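Local coordinates for glycosyl hydrolase, family 31/fibronectin type III domain protein (Clostridium perfringens, PDB 4UAP) that binds galactose-configured sugars such as N-acetylgalactosamine through a beta-sandwich carbohydrate-binding module of a family 31 glycoside hydrolase, at residues Q14-M19 / W41-D46; Y73-M76 / I82-A85. All coordinates share one frame; numbering follows the deposited sequence.

Contact 1. Residues Q14-M19 / W41-D46; sequences QLQSGM and WIFTSD. With NGA (2-acetamido-2-deoxy-beta-D-galactopyranose), chain C.
Gln16 packs on the face of the Trp41 indole away from the sugar and grips the tryptophan backbone as well. Its CG makes a CH-pi contact over that face, 4.0 Å from the centroid of the five-membered ring. CG is anti to the backbone N (chi1 178°), and a bend at chi2 then turns the amide toward the tryptophan main chain. OE1 of Gln16 accepts from Trp41 N at 2.8 Å, with the donor tilted 30° from the carbonyl plane. A water also donates to this OE1 and bridges it to Trp41 O. The amide NE2 meets the edge of the Phe43 ring.

Met19 adds a Met-aromatic contact. Its SD approaches the indole obliquely and comes within 3.7 Å of Trp41 CZ2. The indole NE1 is hydrogen-bonded to Asp38 OD2, which fixes the rotation of the ring.

The opposite face of Trp41 carries the sugar, with NGA C4 3.5 Å above the ring plane. Next to it, Ile42 N donates an almost straight bond to NGA O6, 3.0 Å long at 174°. The chemistry implies an aromatic platform for a galactose-type ring: Gln16 backs it on the opposite face, and the backbone N-H of Ile42 anchors the exocyclic O6.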
ATOM      1  N   GLN A  14      -8.530   1.376  11.122  1.00 10.12           N
ATOM      2  CA  GLN A  14      -8.453  -0.007  10.623  1.00  9.81           C
ATOM      3  C   GLN A  14      -7.133  -0.696  10.959  1.00 11.62           C
ATOM      4  O   GLN A  14      -6.977  -1.895  10.729  1.00 10.19           O
ATOM      5  CB  GLN A  14      -8.626  -0.053   9.106  1.00  6.76           C
ATOM      6  CG  GLN A  14      -9.879   0.595   8.590  1.00  8.66           C
ATOM      7  CD  GLN A  14     -11.116  -0.065   9.120  1.00 14.02           C
ATOM      8  OE1 GLN A  14     -11.435  -1.195   8.758  1.00 15.17           O
ATOM      9  NE2 GLN A  14     -11.822   0.634   9.992  1.00 19.49           N
ATOM     10  N   LEU A  15      -6.188   0.065  11.489  1.00  9.07           N
ATOM     11  CA  LEU A  15      -4.801  -0.366  11.514  1.00  6.42           C
ATOM     12  C   LEU A  15      -4.324  -0.686  12.909  1.00 11.75           C
ATOM     13  O   LEU A  15      -4.827  -0.144  13.894  1.00  8.53           O
ATOM     14  CB  LEU A  15      -3.899   0.715  10.907  1.00  8.34           C
ATOM     15  CG  LEU A  15      -4.288   1.139   9.493  1.00  9.09           C
ATOM     16  CD1 LEU A  15      -3.317   2.214   8.974  1.00 10.71           C
ATOM     17  CD2 LEU A  15      -4.335  -0.074   8.579  1.00  6.23           C
ATOM     18  N   GLN A  16      -3.334  -1.566  12.980  1.00  6.47           N
ATOM     19  CA  GLN A  16      -2.758  -1.973  14.250  1.00  8.80           C
ATOM     20  C   GLN A  16      -1.962  -0.828  14.856  1.00 12.68           C
ATOM     21  O   GLN A  16      -1.227  -0.128  14.153  1.00  9.10           O
ATOM     22  CB  GLN A  16      -1.858  -3.200  14.064  1.00  7.23           C
ATOM     23  CG  GLN A  16      -1.158  -3.666  15.342  1.00  8.79           C
ATOM     24  CD  GLN A  16      -2.137  -4.088  16.419  1.00 11.15           C
ATOM     25  OE1 GLN A  16      -3.258  -4.523  16.129  1.00  9.80           O
ATOM     26  NE2 GLN A  16      -1.723  -3.955  17.674  1.00 11.49           N
ATOM     27  N   SER A  17      -2.101  -0.648  16.166  1.00 11.74           N
ATOM     28  CA  SER A  17      -1.381   0.408  16.875  1.00 14.38           C
ATOM     29  C   SER A  17       0.120   0.360  16.593  1.00 14.68           C
ATOM     30  O   SER A  17       0.744  -0.691  16.698  1.00 10.51           O
ATOM     31  CB  SER A  17      -1.637   0.288  18.384  1.00 21.81           C
ATOM     32  OG  SER A  17      -0.940   1.293  19.096  1.00 30.28           O
ATOM     33  N   GLY A  18       0.710   1.497  16.240  1.00 13.62           N
ATOM     34  CA  GLY A  18       2.139   1.535  15.982  1.00 14.52           C
ATOM     35  C   GLY A  18       2.526   1.074  14.587  1.00 12.68           C
ATOM     36  O   GLY A  18       3.697   1.114  14.217  1.00 14.12           O
ATOM     37  N   MET A  19       1.531   0.653  13.812  1.00 11.30           N
ATOM     38  CA  MET A  19       1.734   0.120  12.468  1.00  8.90           C
ATOM     39  C   MET A  19       0.801   0.840  11.499  1.00  8.78           C
ATOM     40  O   MET A  19       0.099   0.212  10.706  1.00  7.69           O
ATOM     41  CB  MET A  19       1.488  -1.401  12.450  1.00  7.29           C
ATOM     42  CG  MET A  19       2.239  -2.159  13.562  1.00  9.31           C
ATOM     43  SD  MET A  19       2.103  -3.978  13.502  1.00  4.18           S
ATOM     44  CE  MET A  19       3.185  -4.333  12.137  1.00  9.58           C
ATOM     45  N   TRP A  41      -4.308  -6.376  14.292  1.00  7.95           N
ATOM     46  CA  TRP A  41      -4.050  -7.780  14.615  1.00  8.68           C
ATOM     47  C   TRP A  41      -5.217  -8.397  15.374  1.00  8.11           C
ATOM     48  O   TRP A  41      -5.904  -7.715  16.137  1.00  8.09           O
ATOM     49  CB  TRP A  41      -2.772  -7.927  15.440  1.00 10.96           C
ATOM     50  CG  TRP A  41      -1.516  -7.622  14.684  1.00  9.43           C
ATOM     51  CD1 TRP A  41      -1.411  -7.006  13.462  1.00  8.87           C
ATOM     52  CD2 TRP A  41      -0.181  -7.909  15.108  1.00 12.46           C
ATOM     53  NE1 TRP A  41      -0.088  -6.903  13.103  1.00  8.49           N
ATOM     54  CE2 TRP A  41       0.687  -7.448  14.094  1.00 10.01           C
ATOM     55  CE3 TRP A  41       0.364  -8.532  16.242  1.00 15.88           C
ATOM     56  CZ2 TRP A  41       2.076  -7.582  14.183  1.00 12.81           C
ATOM     57  CZ3 TRP A  41       1.747  -8.662  16.329  1.00 13.53           C
ATOM     58  CH2 TRP A  41       2.587  -8.188  15.304  1.00 14.78           C
ATOM     59  N   ILE A  42      -5.444  -9.683  15.141  1.00  7.93           N
ATOM     60  CA  ILE A  42      -6.463 -10.432  15.852  1.00 12.64           C
ATOM     61  C   ILE A  42      -5.848 -11.138  17.056  1.00  9.60           C
ATOM     62  O   ILE A  42      -5.004 -12.011  16.887  1.00  8.56           O
ATOM     63  CB  ILE A  42      -7.124 -11.488  14.950  1.00 15.16           C
ATOM     64  CG1 ILE A  42      -7.599 -10.862  13.639  1.00 15.05           C
ATOM     65  CG2 ILE A  42      -8.270 -12.167  15.690  1.00 15.05           C
ATOM     66  CD1 ILE A  42      -8.484  -9.695  13.831  1.00 18.24           C
ATOM     67  N   PHE A  43      -6.281 -10.765  18.258  1.00  8.47           N
ATOM     68  CA  PHE A  43      -5.682 -11.271  19.494  1.00  8.70           C
ATOM     69  C   PHE A  43      -6.534 -12.313  20.203  1.00  9.20           C
ATOM     70  O   PHE A  43      -6.015 -13.110  20.980  1.00  7.85           O
ATOM     71  CB  PHE A  43      -5.418 -10.121  20.467  1.00  9.58           C
ATOM     72  CG  PHE A  43      -4.330  -9.182  20.022  1.00 13.25           C
ATOM     73  CD1 PHE A  43      -3.006  -9.479  20.264  1.00 11.19           C
ATOM     74  CD2 PHE A  43      -4.641  -7.993  19.373  1.00 11.10           C
ATOM     75  CE1 PHE A  43      -2.002  -8.619  19.865  1.00 19.49           C
ATOM     76  CE2 PHE A  43      -3.645  -7.132  18.973  1.00 10.94           C
ATOM     77  CZ  PHE A  43      -2.324  -7.439  19.217  1.00  9.62           C
ATOM     78  N   THR A  44      -7.846 -12.273  19.972  1.00  6.95           N
ATOM     79  CA  THR A  44      -8.759 -13.224  20.599  1.00 10.21           C
ATOM     80  C   THR A  44      -9.744 -13.752  19.579  1.00 12.76           C
ATOM     81  O   THR A  44      -9.994 -13.122  18.547  1.00  9.55           O
ATOM     82  CB  THR A  44      -9.554 -12.612  21.776  1.00 13.49           C
ATOM     83  OG1 THR A  44     -10.462 -11.618  21.275  1.00 15.40           O
ATOM     84  CG2 THR A  44      -8.612 -11.987  22.795  1.00 13.80           C
ATOM     85  N   SER A  45     -10.303 -14.915  19.882  1.00  9.05           N
ATOM     86  CA  SER A  45     -11.258 -15.563  19.001  1.00 11.39           C
ATOM     87  C   SER A  45     -12.599 -14.831  18.959  1.00 10.92           C
ATOM     88  O   SER A  45     -13.371 -15.045  18.038  1.00 13.84           O
ATOM     89  CB  SER A  45     -11.471 -17.022  19.435  1.00 12.33           C
ATOM     90  OG  SER A  45     -11.779 -17.094  20.821  1.00 13.75           O
ATOM     91  N   ASP A  46     -12.885 -13.980  19.943  1.00 11.06           N
ATOM     92  CA  ASP A  46     -14.172 -13.261  19.940  1.00 13.60           C
ATOM     93  C   ASP A  46     -14.034 -11.755  19.688  1.00 20.17           C
ATOM     94  O   ASP A  46     -14.988 -10.990  19.848  1.00 19.04           O
ATOM     95  CB  ASP A  46     -14.923 -13.504  21.253  1.00 14.14           C
ATOM     96  CG  ASP A  46     -14.158 -13.022  22.474  1.00 21.16           C
ATOM     97  OD1 ASP A  46     -13.013 -12.534  22.326  1.00 25.36           O
ATOM     98  OD2 ASP A  46     -14.704 -13.149  23.593  1.00 25.29           O
TER
HETATM   99  C1  NGA C 201      -0.224 -12.917  13.193  1.00 33.04           C
HETATM  100  C2  NGA C 201       1.115 -12.456  12.625  1.00 24.90           C
HETATM  101  C3  NGA C 201       1.212 -10.947  12.711  1.00 19.79           C
HETATM  102  C4  NGA C 201      -0.024 -10.339  12.060  1.00 17.64           C
HETATM  103  C5  NGA C 201      -1.259 -10.804  12.833  1.00 16.62           C
HETATM  104  C6  NGA C 201      -2.603 -10.311  12.312  1.00 21.30           C
HETATM  105  C7  NGA C 201       3.197 -13.776  12.723  1.00 34.18           C
HETATM  106  C8  NGA C 201       4.283 -14.308  13.612  1.00 28.63           C
HETATM  107  N2  NGA C 201       2.236 -13.072  13.336  1.00 28.96           N
HETATM  108  O1  NGA C 201      -0.450 -14.233  12.748  1.00 38.69           O
HETATM  109  O3  NGA C 201       2.409 -10.562  12.079  1.00 20.64           O
HETATM  110  O4  NGA C 201      -0.091 -10.784  10.721  1.00 16.40           O
HETATM  111  O5  NGA C 201      -1.347 -12.195  12.745  1.00 28.17           O
HETATM  112  O6  NGA C 201      -3.656 -10.926  13.048  1.00 13.30           O
HETATM  113  O7  NGA C 201       3.226 -13.997  11.503  1.00 23.92           O
HETATM  114  O   HOH W   1      -5.733  -5.154  17.133  1.00 15.71           O

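Contact 2. Residues Y73-M76 / I82-A85; sequences YNRM and INIA. With NGA (2-acetamido-2-deoxy-beta-D-galactopyranose), chain C.
Backbone hydrogen bonding joins Arg75 to Asn83: Asn83 N donates to Arg75 O at 3.0 Å. This bond is part of the single backbone bridge between Met76 and Ile82, where the chain returns after leaving strand 64-74. Within 82-85, Asn83 OD1 accepts from Ala85 N at 2.9 Å and closes an Asx turn. Ala85 N approaches from well above the plane of the amide.

Stacking comes next. A chi1 of -178° and trans torsions beyond it run the Arg75 side chain straight out to the sugar, alongside Asn83. The guanidinium and the amide stack with their planes 27° apart, and Asn83 OD1 lies 3.2 Å above the guanidinium plane. Asn77 holds the ND2 end of this amide.

The apolar part is Met76 on Ile82, with SD 3.8 Å from CG1 of Ile82.

At the sugar, NGA O3 lies at the edge of the guanidinium, near its plane. NH1 of Arg75 donates to NGA O3 at 2.9 Å and to NGA O4 at 3.1 Å. NH2 of Arg75 adds weak bonds to O3 and to the acetamido O7. Ala85 CB lies against Arg75 NH1 and NGA O4, 3.7 Å from each. Gripping O3 and the axial O4 together is consistent with selection for the galacto configuration.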
ATOM      1  N   TYR A  73       5.952  -2.766  -1.573  1.00  4.78           N
ATOM      2  CA  TYR A  73       6.776  -3.816  -1.000  1.00  8.00           C
ATOM      3  C   TYR A  73       5.926  -4.708  -0.103  1.00  7.85           C
ATOM      4  O   TYR A  73       5.357  -4.259   0.898  1.00  6.54           O
ATOM      5  CB  TYR A  73       7.947  -3.217  -0.223  1.00  7.37           C
ATOM      6  CG  TYR A  73       8.971  -2.534  -1.108  1.00  9.39           C
ATOM      7  CD1 TYR A  73       8.775  -1.225  -1.557  1.00 10.62           C
ATOM      8  CD2 TYR A  73      10.135  -3.200  -1.500  1.00 13.27           C
ATOM      9  CE1 TYR A  73       9.711  -0.602  -2.368  1.00 15.31           C
ATOM     10  CE2 TYR A  73      11.073  -2.584  -2.323  1.00 15.38           C
ATOM     11  CZ  TYR A  73      10.860  -1.290  -2.742  1.00 16.12           C
ATOM     12  OH  TYR A  73      11.796  -0.682  -3.541  1.00 20.31           O
ATOM     13  N   ASN A  74       5.835  -5.979  -0.484  1.00  8.36           N
ATOM     14  CA  ASN A  74       4.954  -6.920   0.183  1.00  8.96           C
ATOM     15  C   ASN A  74       5.660  -7.670   1.301  1.00  9.01           C
ATOM     16  O   ASN A  74       6.877  -7.827   1.282  1.00  7.98           O
ATOM     17  CB  ASN A  74       4.382  -7.909  -0.829  1.00  9.22           C
ATOM     18  CG  ASN A  74       3.527  -7.223  -1.870  1.00 10.52           C
ATOM     19  OD1 ASN A  74       2.604  -6.487  -1.528  1.00  9.19           O
ATOM     20  ND2 ASN A  74       3.858  -7.420  -3.145  1.00  9.02           N
ATOM     21  N   ARG A  75       4.882  -8.129   2.274  1.00  6.64           N
ATOM     22  CA  ARG A  75       5.455  -8.832   3.410  1.00  7.53           C
ATOM     23  C   ARG A  75       5.891 -10.225   2.981  1.00  7.26           C
ATOM     24  O   ARG A  75       5.069 -11.038   2.565  1.00  9.51           O
ATOM     25  CB  ARG A  75       4.461  -8.920   4.570  1.00  6.68           C
ATOM     26  CG  ARG A  75       5.054  -9.618   5.793  1.00  9.64           C
ATOM     27  CD  ARG A  75       4.009  -9.859   6.856  1.00  9.01           C
ATOM     28  NE  ARG A  75       4.598 -10.531   8.006  1.00 13.58           N
ATOM     29  CZ  ARG A  75       3.928 -10.816   9.116  1.00 18.32           C
ATOM     30  NH1 ARG A  75       2.644 -10.489   9.214  1.00 11.95           N
ATOM     31  NH2 ARG A  75       4.544 -11.427  10.118  1.00 14.68           N
ATOM     32  N   MET A  76       7.187 -10.494   3.092  1.00  8.71           N
ATOM     33  CA  MET A  76       7.737 -11.778   2.660  1.00  9.16           C
ATOM     34  C   MET A  76       8.281 -12.575   3.844  1.00 11.17           C
ATOM     35  O   MET A  76       8.712 -12.004   4.852  1.00  9.44           O
ATOM     36  CB  MET A  76       8.851 -11.577   1.621  1.00  8.23           C
ATOM     37  CG  MET A  76       8.458 -10.679   0.435  1.00  8.52           C
ATOM     38  SD  MET A  76       7.019 -11.244  -0.499  1.00  6.61           S
ATOM     39  CE  MET A  76       7.758 -12.592  -1.418  1.00 13.61           C
ATOM     40  N   ILE A  82       5.894 -15.414  -0.198  1.00 11.93           N
ATOM     41  CA  ILE A  82       5.058 -14.317   0.290  1.00 11.42           C
ATOM     42  C   ILE A  82       4.293 -14.751   1.554  1.00 11.46           C
ATOM     43  O   ILE A  82       3.746 -15.860   1.621  1.00  9.61           O
ATOM     44  CB  ILE A  82       4.080 -13.841  -0.794  1.00  8.81           C
ATOM     45  CG1 ILE A  82       3.457 -12.496  -0.408  1.00  9.37           C
ATOM     46  CG2 ILE A  82       3.009 -14.909  -1.073  1.00 12.45           C
ATOM     47  CD1 ILE A  82       2.913 -11.723  -1.609  1.00 11.18           C
ATOM     48  N   ASN A  83       4.279 -13.887   2.566  1.00  7.64           N
ATOM     49  CA  ASN A  83       3.637 -14.234   3.831  1.00  9.60           C
ATOM     50  C   ASN A  83       2.123 -14.276   3.697  1.00 10.69           C
ATOM     51  O   ASN A  83       1.540 -13.595   2.857  1.00 10.57           O
ATOM     52  CB  ASN A  83       4.047 -13.248   4.936  1.00  8.68           C
ATOM     53  CG  ASN A  83       3.447 -13.602   6.289  1.00 12.61           C
ATOM     54  OD1 ASN A  83       2.493 -12.967   6.741  1.00  9.65           O
ATOM     55  ND2 ASN A  83       4.001 -14.632   6.936  1.00  7.62           N
ATOM     56  N   ILE A  84       1.486 -15.088   4.529  1.00  9.10           N
ATOM     57  CA  ILE A  84       0.038 -15.247   4.489  1.00  9.32           C
ATOM     58  C   ILE A  84      -0.734 -13.928   4.752  1.00 11.50           C
ATOM     59  O   ILE A  84      -1.871 -13.758   4.298  1.00 10.53           O
ATOM     60  CB  ILE A  84      -0.388 -16.333   5.505  1.00 12.10           C
ATOM     61  CG1 ILE A  84      -1.820 -16.804   5.249  1.00 19.14           C
ATOM     62  CG2 ILE A  84      -0.185 -15.849   6.928  1.00  9.74           C
ATOM     63  CD1 ILE A  84      -2.259 -17.936   6.184  1.00 20.77           C
ATOM     64  N   ALA A  85      -0.117 -12.982   5.460  1.00  7.82           N
ATOM     65  CA  ALA A  85      -0.791 -11.713   5.754  1.00  9.76           C
ATOM     66  C   ALA A  85      -0.596 -10.672   4.643  1.00 10.26           C
ATOM     67  O   ALA A  85      -1.207  -9.606   4.679  1.00  7.85           O
ATOM     68  CB  ALA A  85      -0.300 -11.153   7.093  1.00 10.11           C
TER
HETATM   69  C1  NGA C 201      -0.224 -12.917  13.193  1.00 33.04           C
HETATM   70  C2  NGA C 201       1.115 -12.456  12.625  1.00 24.90           C
HETATM   71  C3  NGA C 201       1.212 -10.947  12.711  1.00 19.79           C
HETATM   72  C4  NGA C 201      -0.024 -10.339  12.060  1.00 17.64           C
HETATM   73  C5  NGA C 201      -1.259 -10.804  12.833  1.00 16.62           C
HETATM   74  C6  NGA C 201      -2.603 -10.311  12.312  1.00 21.30           C
HETATM   75  C7  NGA C 201       3.197 -13.776  12.723  1.00 34.18           C
HETATM   76  C8  NGA C 201       4.283 -14.308  13.612  1.00 28.63           C
HETATM   77  N2  NGA C 201       2.236 -13.072  13.336  1.00 28.96           N
HETATM   78  O1  NGA C 201      -0.450 -14.233  12.748  1.00 38.69           O
HETATM   79  O3  NGA C 201       2.409 -10.562  12.079  1.00 20.64           O
HETATM   80  O4  NGA C 201      -0.091 -10.784  10.721  1.00 16.40           O
HETATM   81  O5  NGA C 201      -1.347 -12.195  12.745  1.00 28.17           O
HETATM   82  O6  NGA C 201      -3.656 -10.926  13.048  1.00 13.30           O
HETATM   83  O7  NGA C 201       3.226 -13.997  11.503  1.00 23.92           O

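Overall arrangement
Contacts 1 and 2 hold the same N-acetylgalactosamine from different parts of the chain. Their centres are about 17 Å apart and their nearest atoms about 6 Å, so they do not touch directly; the sugar is what both reach. They take different sides of it: contact 1 a face of the ring, contact 2 the edge that carries O3 and O4. Arg36, the fifth pocket residue, lies close to both: Met19 and Trp41 touch it, and its guanidinium is near that of Arg75. The calcium ion is about 9 Å from the Met19 side chain and about 10 Å from that of Arg75. Ser35, a residue of the calcium site, directly precedes Arg36.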